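Local coordinates for protein PT26-6P (Thermococcus sp., PDB 2WB7) that is of unknown function but is encoded by a euryarchaeal mobile genetic element and combines two immunoglobulin-like domains with a helical domain, at residues 102-106 / 365-371; 262-266 / 291-295; 161-167 / 212-218; 129-135 / 371-375. The contacts are given in a common frame with arbitrary orientation. Residues are numbered along the deposited sequence.

Interaction 1 of 4, residues 102-106 / 365-371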
# COMPACT_ATOMS: atom_id res chain seq x y z
N TYR A 102 9.59 24.04 -1.97
CA TYR A 102 9.49 23.33 -0.70
C TYR A 102 10.78 22.69 -0.24
O TYR A 102 11.59 22.22 -1.04
CB TYR A 102 8.43 22.24 -0.78
CG TYR A 102 7.18 22.55 -1.57
CD1 TYR A 102 7.25 22.90 -2.92
CD2 TYR A 102 5.93 22.41 -0.99
CE1 TYR A 102 6.10 23.14 -3.65
CE2 TYR A 102 4.77 22.65 -1.71
CZ TYR A 102 4.86 23.01 -3.04
OH TYR A 102 3.71 23.24 -3.77
N TRP A 103 10.96 22.65 1.07
CA TRP A 103 11.97 21.80 1.69
C TRP A 103 13.38 22.25 1.38
O TRP A 103 14.34 21.50 1.58
CB TRP A 103 11.77 20.35 1.25
CG TRP A 103 10.38 19.90 1.51
CD1 TRP A 103 9.51 19.34 0.62
CD2 TRP A 103 9.69 20.01 2.74
NE1 TRP A 103 8.31 19.09 1.23
CE2 TRP A 103 8.39 19.49 2.54
CE3 TRP A 103 10.03 20.49 4.01
CZ2 TRP A 103 7.44 19.44 3.56
CZ3 TRP A 103 9.08 20.44 5.02
CH2 TRP A 103 7.80 19.92 4.79
N THR A 104 13.49 23.49 0.90
CA THR A 104 14.78 24.11 0.63
C THR A 104 15.83 23.65 1.63
O THR A 104 15.59 23.66 2.84
CB THR A 104 14.68 25.65 0.69
OG1 THR A 104 13.48 26.08 0.05
CG2 THR A 104 15.87 26.28 -0.00
N ARG A 105 16.97 23.22 1.11
CA ARG A 105 18.07 22.76 1.94
C ARG A 105 19.25 23.63 1.60
O ARG A 105 19.51 23.89 0.43
CB ARG A 105 18.40 21.30 1.61
CG ARG A 105 18.91 20.47 2.77
CD ARG A 105 20.24 20.99 3.29
NE ARG A 105 20.91 20.01 4.13
CZ ARG A 105 22.04 20.26 4.79
NH1 ARG A 105 22.62 21.44 4.69
NH2 ARG A 105 22.58 19.31 5.54
N VAL A 106 19.97 24.09 2.62
CA VAL A 106 21.14 24.92 2.35
C VAL A 106 22.40 24.42 3.06
O VAL A 106 22.41 24.21 4.28
CB VAL A 106 20.88 26.39 2.73
CG1 VAL A 106 22.19 27.11 3.00
CG2 VAL A 106 20.09 27.08 1.62
N ARG A 365 15.65 15.27 8.54
CA ARG A 365 16.80 15.46 7.68
C ARG A 365 18.01 15.92 8.49
O ARG A 365 17.87 16.61 9.50
CB ARG A 365 16.46 16.50 6.62
CG ARG A 365 17.18 16.34 5.34
CD ARG A 365 16.42 17.09 4.27
NE ARG A 365 16.19 18.47 4.66
CZ ARG A 365 15.73 19.42 3.85
NH1 ARG A 365 15.44 19.13 2.59
NH2 ARG A 365 15.57 20.65 4.29
N ASP A 366 19.20 15.54 8.03
CA ASP A 366 20.43 15.86 8.78
C ASP A 366 20.55 17.34 9.13
O ASP A 366 21.19 17.68 10.10
CB ASP A 366 21.67 15.40 8.01
CG ASP A 366 21.73 15.98 6.60
OD1 ASP A 366 20.73 16.64 6.18
OD2 ASP A 366 22.76 15.79 5.92
N ASP A 367 19.93 18.22 8.34
CA ASP A 367 19.94 19.66 8.66
C ASP A 367 18.92 20.06 9.72
O ASP A 367 18.74 21.25 10.00
CB ASP A 367 19.72 20.50 7.40
CG ASP A 367 18.30 20.39 6.86
OD1 ASP A 367 17.60 19.40 7.19
OD2 ASP A 367 17.89 21.29 6.10
N GLY A 368 18.23 19.09 10.31
CA GLY A 368 17.29 19.40 11.39
C GLY A 368 15.88 19.72 10.94
O GLY A 368 14.94 19.68 11.74
N VAL A 369 15.71 20.05 9.68
CA VAL A 369 14.37 20.21 9.13
C VAL A 369 13.59 18.90 9.27
O VAL A 369 14.16 17.82 9.09
CB VAL A 369 14.44 20.60 7.65
CG1 VAL A 369 13.11 20.31 6.99
CG2 VAL A 369 14.84 22.05 7.51
N LYS A 370 12.30 18.98 9.59
CA LYS A 370 11.48 17.76 9.77
C LYS A 370 10.35 17.63 8.75
O LYS A 370 9.44 18.44 8.74
CB LYS A 370 10.92 17.71 11.19
CG LYS A 370 11.89 17.11 12.17
CD LYS A 370 11.68 17.66 13.54
CE LYS A 370 12.88 17.36 14.44
NZ LYS A 370 14.19 18.00 13.98
N ILE A 371 10.41 16.60 7.91
CA ILE A 371 9.45 16.43 6.80
C ILE A 371 8.32 15.43 7.13
O ILE A 371 8.58 14.24 7.34
CB ILE A 371 10.17 15.94 5.52
CG1 ILE A 371 11.30 16.88 5.15
CG2 ILE A 371 9.22 15.84 4.37
CD1 ILE A 371 12.03 16.47 3.90
O HOH W 1 20.59 17.21 3.70
O HOH W 2 19.26 23.93 5.52
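Tyr-102 ends strand 101-102, and the chain turns a corner at Trp-103 (phi 68°), where the indole meets the start of strand 370-379. Ile-371 packs on one face of that indole: its CG2 lies 4.2 Å from the centroid of the six-membered ring of Trp-103 in a CH-pi contact, and CG1 of Val-369 comes within 4.3 Å of Trp-103 CE3. The backbone at the corner is held by Arg-365, whose NH1 and NH2 both donate to Trp-103 O (2.8 and 3.1 Å); NH2 adds a weak bond to Thr-104 O at 3.3 Å. Arg-105 CG lies 3.5 Å from Arg-365 CZ, over one face of that guanidinium. The Arg-105 guanidinium reaches the type I turn 365-368, where NH2 makes a weak, salt-bridged hydrogen bond to Asp-366 OD1 (3.3 Å) and one face covers CB of Asp-367. Water 1 links Arg-105 NE to Asp-366 OD1, and water 2 links Val-106 N to Asp-367 OD2. Asp-367 also salt-bridges Arg-365 and, through OD1, accepts from Val-369 N in an Asx turn. The two packed arginines are thus balanced by two aspartates of one turn, a salt-bridge network across the junction of the immunoglobulin-like domains.

Interaction 2 of 4, residues 262-266 / 291-295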
# COMPACT_ATOMS: atom_id res chain seq x y z
N ALA A 262 3.05 7.59 1.72
CA ALA A 262 4.50 7.43 1.65
C ALA A 262 4.93 5.97 1.69
O ALA A 262 5.71 5.56 2.55
CB ALA A 262 5.16 8.22 2.76
N LEU A 263 4.43 5.18 0.76
CA LEU A 263 4.66 3.74 0.81
C LEU A 263 6.13 3.36 0.65
O LEU A 263 6.55 2.30 1.12
CB LEU A 263 3.81 3.00 -0.22
CG LEU A 263 3.81 1.47 -0.12
CD1 LEU A 263 3.22 0.98 1.21
CD2 LEU A 263 3.03 0.89 -1.30
N SER A 264 6.91 4.22 -0.01
CA SER A 264 8.34 3.96 -0.16
C SER A 264 9.08 4.13 1.16
O SER A 264 10.14 3.54 1.37
CB SER A 264 8.93 4.90 -1.20
OG SER A 264 8.38 4.67 -2.49
N ASP A 265 8.53 4.94 2.06
CA ASP A 265 9.22 5.25 3.31
C ASP A 265 8.98 4.19 4.38
O ASP A 265 9.93 3.78 5.07
CB ASP A 265 8.80 6.62 3.83
CG ASP A 265 9.06 7.73 2.83
OD1 ASP A 265 9.85 7.49 1.88
OD2 ASP A 265 8.48 8.83 2.98
N PHE A 266 7.72 3.78 4.54
CA PHE A 266 7.37 2.71 5.47
C PHE A 266 6.11 1.98 5.03
O PHE A 266 5.39 2.46 4.15
CB PHE A 266 7.23 3.23 6.90
CG PHE A 266 6.11 4.22 7.09
CD1 PHE A 266 4.95 3.85 7.73
CD2 PHE A 266 6.24 5.53 6.67
CE1 PHE A 266 3.93 4.77 7.92
CE2 PHE A 266 5.23 6.45 6.86
CZ PHE A 266 4.07 6.08 7.48
N ASN A 291 10.88 1.26 5.89
CA ASN A 291 11.29 0.55 4.69
C ASN A 291 12.81 0.68 4.49
O ASN A 291 13.31 1.75 4.13
CB ASN A 291 10.50 1.07 3.48
CG ASN A 291 11.07 0.58 2.19
OD1 ASN A 291 12.18 0.05 2.16
ND2 ASN A 291 10.33 0.75 1.10
N PRO A 292 13.53 -0.44 4.74
CA PRO A 292 14.95 -0.47 5.11
C PRO A 292 15.88 0.26 4.14
O PRO A 292 15.94 -0.11 2.96
CB PRO A 292 15.28 -1.98 5.12
CG PRO A 292 13.95 -2.69 5.19
CD PRO A 292 13.00 -1.79 4.46
N GLY A 293 16.59 1.27 4.63
CA GLY A 293 17.62 1.93 3.82
C GLY A 293 17.09 2.38 2.47
O GLY A 293 17.75 2.21 1.45
N TYR A 294 15.91 2.95 2.47
CA TYR A 294 15.38 3.50 1.25
C TYR A 294 16.00 4.86 1.05
O TYR A 294 16.04 5.37 -0.06
CB TYR A 294 13.87 3.63 1.32
CG TYR A 294 13.29 4.38 0.16
CD1 TYR A 294 13.27 3.82 -1.11
CD2 TYR A 294 12.79 5.67 0.32
CE1 TYR A 294 12.75 4.51 -2.18
CE2 TYR A 294 12.26 6.37 -0.75
CZ TYR A 294 12.25 5.78 -2.00
OH TYR A 294 11.73 6.45 -3.07
N PHE A 295 16.49 5.45 2.14
CA PHE A 295 17.10 6.78 2.10
C PHE A 295 18.62 6.73 1.97
O PHE A 295 19.26 7.76 1.87
CB PHE A 295 16.73 7.56 3.36
CG PHE A 295 15.26 7.87 3.48
CD1 PHE A 295 14.43 7.07 4.26
CD2 PHE A 295 14.72 8.96 2.83
CE1 PHE A 295 13.07 7.36 4.37
CE2 PHE A 295 13.37 9.25 2.95
CZ PHE A 295 12.54 8.45 3.71
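Two loops of the second immunoglobulin-like domain meet here in a buried contact at one end of its eight-stranded antiparallel sheet. Residues 262-266 join strand 253-261 to strand 266-272; residues 291-295 follow strand 281-290. A single backbone hydrogen bond, Asn-291 N to Asp-265 O (2.8 Å), joins them where CA atoms of Phe-266 and Asn-291 are 4.5 Å apart. The type II turn 291-294, with Gly-293 at positive phi, then brings Tyr-294 back over Ser-264: Ser-264 CB lies 3.9 Å from the Tyr-294 ring centroid in a CH-pi contact, and Ser-264 O sits over a ring face. OD1 of Asp-265 reaches CZ of Phe-295 at 3.4 Å. The polar ends serve a different partner, since Ser-264 OG bonds to Tyr-62 N and Asp-265 OD2 to Ala-66 N, in the hairpin of strands 52-62 and 66-75. The two loops, at one end of the sheet of this E-set-clan domain, thus together take up a hairpin of the first immunoglobulin-like domain.

Interaction 3 of 4, residues 161-167 / 212-218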
# COMPACT_ATOMS: atom_id res chain seq x y z
N THR A 161 1.41 15.40 -7.33
CA THR A 161 1.61 16.69 -7.98
C THR A 161 2.87 16.71 -8.85
O THR A 161 3.84 16.01 -8.55
CB THR A 161 1.76 17.81 -6.95
OG1 THR A 161 0.68 17.75 -5.99
CG2 THR A 161 1.80 19.17 -7.64
N HIS A 162 2.85 17.51 -9.91
CA HIS A 162 4.04 17.73 -10.76
C HIS A 162 5.02 18.68 -10.07
O HIS A 162 4.61 19.68 -9.49
CB HIS A 162 3.63 18.34 -12.11
CG HIS A 162 3.17 17.33 -13.12
ND1 HIS A 162 2.58 17.68 -14.31
CD2 HIS A 162 3.21 15.98 -13.10
CE1 HIS A 162 2.29 16.59 -15.00
NE2 HIS A 162 2.67 15.54 -14.29
N PHE A 163 6.31 18.38 -10.15
CA PHE A 163 7.34 19.20 -9.49
C PHE A 163 8.70 18.98 -10.16
O PHE A 163 8.86 18.07 -10.97
CB PHE A 163 7.46 18.81 -8.02
CG PHE A 163 8.12 17.48 -7.81
CD1 PHE A 163 9.48 17.40 -7.49
CD2 PHE A 163 7.41 16.30 -7.97
CE1 PHE A 163 10.10 16.17 -7.32
CE2 PHE A 163 8.02 15.07 -7.80
CZ PHE A 163 9.37 15.01 -7.47
N GLU A 164 9.67 19.83 -9.81
CA GLU A 164 11.05 19.67 -10.25
C GLU A 164 11.99 20.05 -9.12
O GLU A 164 11.63 20.81 -8.23
CB GLU A 164 11.35 20.53 -11.48
CG GLU A 164 10.52 20.21 -12.72
CD GLU A 164 10.99 18.95 -13.42
OE1 GLU A 164 12.10 18.50 -13.12
OE2 GLU A 164 10.24 18.43 -14.28
N ILE A 165 13.20 19.51 -9.16
CA ILE A 165 14.24 19.91 -8.23
C ILE A 165 15.24 20.86 -8.90
O ILE A 165 15.64 20.67 -10.05
CB ILE A 165 15.01 18.70 -7.68
CG1 ILE A 165 14.04 17.71 -7.04
CG2 ILE A 165 16.04 19.14 -6.65
CD1 ILE A 165 14.71 16.46 -6.53
N ARG A 166 15.63 21.90 -8.18
CA ARG A 166 16.71 22.73 -8.69
C ARG A 166 17.78 23.03 -7.64
O ARG A 166 17.52 23.09 -6.43
CB ARG A 166 16.17 23.99 -9.38
CG ARG A 166 15.77 25.14 -8.47
CD ARG A 166 15.71 26.45 -9.29
NE ARG A 166 14.85 26.37 -10.49
CZ ARG A 166 13.86 27.21 -10.77
NH1 ARG A 166 13.57 28.21 -9.95
NH2 ARG A 166 13.14 27.07 -11.88
N VAL A 167 19.01 23.17 -8.14
CA VAL A 167 20.18 23.36 -7.30
C VAL A 167 20.92 24.64 -7.68
O VAL A 167 21.02 25.01 -8.85
CB VAL A 167 21.16 22.18 -7.45
CG1 VAL A 167 22.29 22.28 -6.43
CG2 VAL A 167 20.41 20.86 -7.31
N ALA A 212 21.37 24.31 -11.68
CA ALA A 212 20.92 23.14 -12.41
C ALA A 212 19.48 22.84 -12.02
O ALA A 212 19.01 23.25 -10.96
CB ALA A 212 21.83 21.94 -12.14
N GLU A 213 18.79 22.12 -12.88
CA GLU A 213 17.40 21.77 -12.65
C GLU A 213 17.08 20.44 -13.32
O GLU A 213 17.73 20.05 -14.28
CB GLU A 213 16.51 22.86 -13.22
CG GLU A 213 15.03 22.62 -13.08
CD GLU A 213 14.25 23.81 -13.56
OE1 GLU A 213 13.33 23.63 -14.39
OE2 GLU A 213 14.59 24.93 -13.11
N THR A 214 16.09 19.73 -12.80
CA THR A 214 15.73 18.44 -13.36
C THR A 214 14.67 18.60 -14.44
O THR A 214 14.13 19.69 -14.63
CB THR A 214 15.25 17.46 -12.28
OG1 THR A 214 14.15 18.03 -11.56
CG2 THR A 214 16.37 17.17 -11.29
N THR A 215 14.37 17.52 -15.14
CA THR A 215 13.34 17.56 -16.17
C THR A 215 12.39 16.39 -16.03
O THR A 215 12.80 15.24 -16.16
CB THR A 215 13.98 17.54 -17.58
OG1 THR A 215 15.23 18.25 -17.56
CG2 THR A 215 13.03 18.18 -18.60
N THR A 216 11.12 16.67 -15.77
CA THR A 216 10.16 15.58 -15.57
C THR A 216 10.59 14.69 -14.39
O THR A 216 10.44 13.47 -14.42
CB THR A 216 10.01 14.75 -16.87
OG1 THR A 216 9.93 15.64 -17.98
CG2 THR A 216 8.76 13.87 -16.83
N ALA A 217 11.13 15.32 -13.36
CA ALA A 217 11.48 14.60 -12.14
C ALA A 217 10.29 13.76 -11.68
O ALA A 217 10.44 12.57 -11.40
CB ALA A 217 11.89 15.56 -11.04
N TRP A 218 9.13 14.40 -11.61
CA TRP A 218 7.90 13.78 -11.13
C TRP A 218 7.58 12.50 -11.88
O TRP A 218 6.81 11.68 -11.41
CB TRP A 218 6.71 14.73 -11.24
CG TRP A 218 6.51 15.28 -12.62
CD1 TRP A 218 6.97 16.49 -13.10
CD2 TRP A 218 5.80 14.66 -13.70
NE1 TRP A 218 6.59 16.64 -14.41
CE2 TRP A 218 5.87 15.55 -14.81
CE3 TRP A 218 5.10 13.46 -13.84
CZ2 TRP A 218 5.27 15.25 -16.04
CZ3 TRP A 218 4.51 13.17 -15.07
CH2 TRP A 218 4.60 14.06 -16.15
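A carboxylate is folded into a bend of the partner chain: Glu-164 reaches into residues 214-217. Its OE2 accepts a very short bond from Thr-216 N (2.5 Å) and its OE1 one from Thr-214 OG1 (2.6 Å), although the position of OE1 is less sure; the bonds from Ala-217 N are weak. Before the bend the pairing is regular and antiparallel. Val-167 and Ala-212 form a hydrogen-bonded pair (N to O 2.8 Å, O to N 2.9 Å), and the non-hydrogen-bonded pair Arg-166 and Glu-213 carries a salt bridge, Arg-166 NH2 to Glu-213 OE2 at 2.9 Å. Thr-214 N donates to Ile-165 O (2.9 Å), and Thr-214 OG1 accepts from Ile-165 N (3.0 Å). Past the bend, the His-162 ring stacks face-to-face on the six-membered ring of Trp-218 (centroids 3.5 Å apart, planes at 29°), while Phe-163 CD2 packs on Trp-218 CB at 3.7 Å. Thr-214 OG1 thus serves Ile-165 N where a main-chain carbonyl would in a regular sheet, while the Glu-164 carboxylate takes up amides of the bend itself.

Interaction 4 of 4, residues 129-135 / 371-375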
# COMPACT_ATOMS: atom_id res chain seq x y z
N LYS A 129 10.71 15.92 -1.09
CA LYS A 129 9.33 15.48 -1.17
C LYS A 129 8.49 16.43 -2.03
O LYS A 129 8.58 17.65 -1.90
CB LYS A 129 8.75 15.37 0.23
CG LYS A 129 7.36 14.79 0.28
CD LYS A 129 6.71 14.97 1.66
CE LYS A 129 5.27 14.48 1.62
NZ LYS A 129 4.48 14.98 2.77
N ALA A 130 7.68 15.85 -2.91
CA ALA A 130 6.77 16.63 -3.74
C ALA A 130 5.66 17.31 -2.94
O ALA A 130 5.54 17.10 -1.72
CB ALA A 130 6.16 15.73 -4.81
N PRO A 131 4.84 18.16 -3.60
CA PRO A 131 3.67 18.74 -2.94
C PRO A 131 2.70 17.65 -2.43
O PRO A 131 2.48 16.63 -3.10
CB PRO A 131 3.01 19.57 -4.06
CG PRO A 131 4.11 19.89 -4.99
CD PRO A 131 4.99 18.66 -4.98
N ASP A 132 2.12 17.88 -1.25
CA ASP A 132 1.30 16.89 -0.58
C ASP A 132 0.03 17.51 -0.00
O ASP A 132 0.04 18.00 1.13
CB ASP A 132 2.11 16.25 0.54
CG ASP A 132 1.50 14.97 1.08
OD1 ASP A 132 0.30 14.72 0.83
OD2 ASP A 132 2.22 14.22 1.74
N PRO A 133 -1.07 17.46 -0.76
CA PRO A 133 -2.36 18.05 -0.41
C PRO A 133 -3.05 17.40 0.80
O PRO A 133 -3.68 18.11 1.59
CB PRO A 133 -3.20 17.83 -1.66
CG PRO A 133 -2.28 17.32 -2.71
CD PRO A 133 -1.13 16.70 -2.01
N LEU A 134 -2.93 16.08 0.95
CA LEU A 134 -3.63 15.35 2.00
C LEU A 134 -2.97 15.33 3.40
O LEU A 134 -3.65 15.07 4.41
CB LEU A 134 -3.90 13.92 1.54
CG LEU A 134 -4.91 13.83 0.40
CD1 LEU A 134 -5.39 12.40 0.18
CD2 LEU A 134 -6.09 14.76 0.71
N VAL A 135 -1.67 15.61 3.47
CA VAL A 135 -0.90 15.34 4.69
C VAL A 135 -1.52 15.85 5.99
O VAL A 135 -1.50 15.15 7.00
CB VAL A 135 0.58 15.84 4.57
CG1 VAL A 135 0.62 17.33 4.35
CG2 VAL A 135 1.38 15.49 5.82
N ILE A 371 10.41 16.60 7.91
CA ILE A 371 9.45 16.43 6.80
C ILE A 371 8.32 15.43 7.13
O ILE A 371 8.58 14.24 7.34
CB ILE A 371 10.17 15.94 5.52
CG1 ILE A 371 11.30 16.88 5.15
CG2 ILE A 371 9.22 15.84 4.37
CD1 ILE A 371 12.03 16.47 3.90
N PRO A 372 7.06 15.90 7.13
CA PRO A 372 5.93 15.07 7.54
C PRO A 372 5.52 14.06 6.47
O PRO A 372 5.36 14.44 5.30
CB PRO A 372 4.79 16.09 7.74
CG PRO A 372 5.40 17.45 7.47
CD PRO A 372 6.62 17.22 6.66
N ILE A 373 5.36 12.80 6.84
CA ILE A 373 4.86 11.81 5.89
C ILE A 373 3.68 11.07 6.49
O ILE A 373 3.55 10.99 7.72
CB ILE A 373 5.93 10.80 5.49
CG1 ILE A 373 6.62 10.26 6.74
CG2 ILE A 373 6.94 11.45 4.56
CD1 ILE A 373 7.58 9.16 6.44
N TRP A 374 2.81 10.55 5.62
CA TRP A 374 1.66 9.81 6.06
C TRP A 374 1.47 8.57 5.22
O TRP A 374 1.91 8.51 4.06
CB TRP A 374 0.40 10.68 5.99
CG TRP A 374 0.01 11.09 4.60
CD1 TRP A 374 0.45 12.17 3.92
CD2 TRP A 374 -0.89 10.39 3.73
NE1 TRP A 374 -0.13 12.21 2.67
CE2 TRP A 374 -0.95 11.13 2.53
CE3 TRP A 374 -1.64 9.21 3.84
CZ2 TRP A 374 -1.74 10.73 1.46
CZ3 TRP A 374 -2.42 8.82 2.76
CH2 TRP A 374 -2.46 9.58 1.59
N LEU A 375 0.83 7.57 5.81
CA LEU A 375 0.43 6.36 5.09
C LEU A 375 -1.00 5.97 5.44
O LEU A 375 -1.44 6.11 6.60
CB LEU A 375 1.37 5.20 5.38
CG LEU A 375 1.14 3.94 4.53
CD1 LEU A 375 1.62 4.15 3.13
CD2 LEU A 375 1.88 2.76 5.13
O HOH W 3 3.50 11.85 2.74
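Trp-374 is the main projection of this contact: its indole stands off strand 370-379 and enters a concavity made by the curved loop 129-135. Asp-132 closes the nitrogen edge of the ring, with OD1 accepting from Trp-374 NE1 at 3.1 Å and OD2 making a weaker bond at 3.2 Å. Leu-134 borders the benzo part, its CB 3.9 Å from Trp-374 CZ2. Val-135, where helix 135-144 begins, lies against the pyrrole side, CA to CD1 of Trp-374 at 3.5 Å, and fills the dip between Trp-374 and Pro-372 with its side chain, CG2 lying 4.0 Å from Pro-372 CB. Loop and strand belong to different immunoglobulin-like domains, so the indole is a wedge of the second domain set into the first, in the loop between strand 120-129 and helix 135-144. Toward the start of the strand the relief is reversed. Lys-129, fully extended, lays its aliphatic chain over Ile-371, CD to CG2 at 3.8 Å, and brings NZ to Pro-372 O at 2.7 Å; NZ also forms a salt bridge of 2.6 Å to Asp-132 OD2. The gap between that carboxylate and the strand holds water 3, which donates to Asp-132 OD2 (2.9 Å) and accepts from Trp-374 N (3.2 Å). Ile-373 turns its CA-to-CB bond away from the loop and packs on Phe-266, at the start of strand 266-272, two places across the sheet.

From the N terminus, residues 102-106 open interaction 1 and residues 129-135 open interaction 4. Interaction 3 opens at 161-167 and closes first, at 212-218, pairing strand 163-178 with strand 198-213 in the six-stranded sheet; interaction 2 opens and closes later, at 262-266 and 291-295, within the second immunoglobulin-like domain. Both nest inside the long loops of interactions 1 and 4, which close at 365-371 and 371-375, cross each other, share Ile-371 on strand 370-379 and tie the two domains together. Trp-103 bears on Lys-129 and Pro-372, joining those two contacts. Interaction 4 also touches interaction 3 through Phe-163 against Ala-130 and Pro-131, and interaction 2 through Ile-373 and Leu-375 against Phe-266.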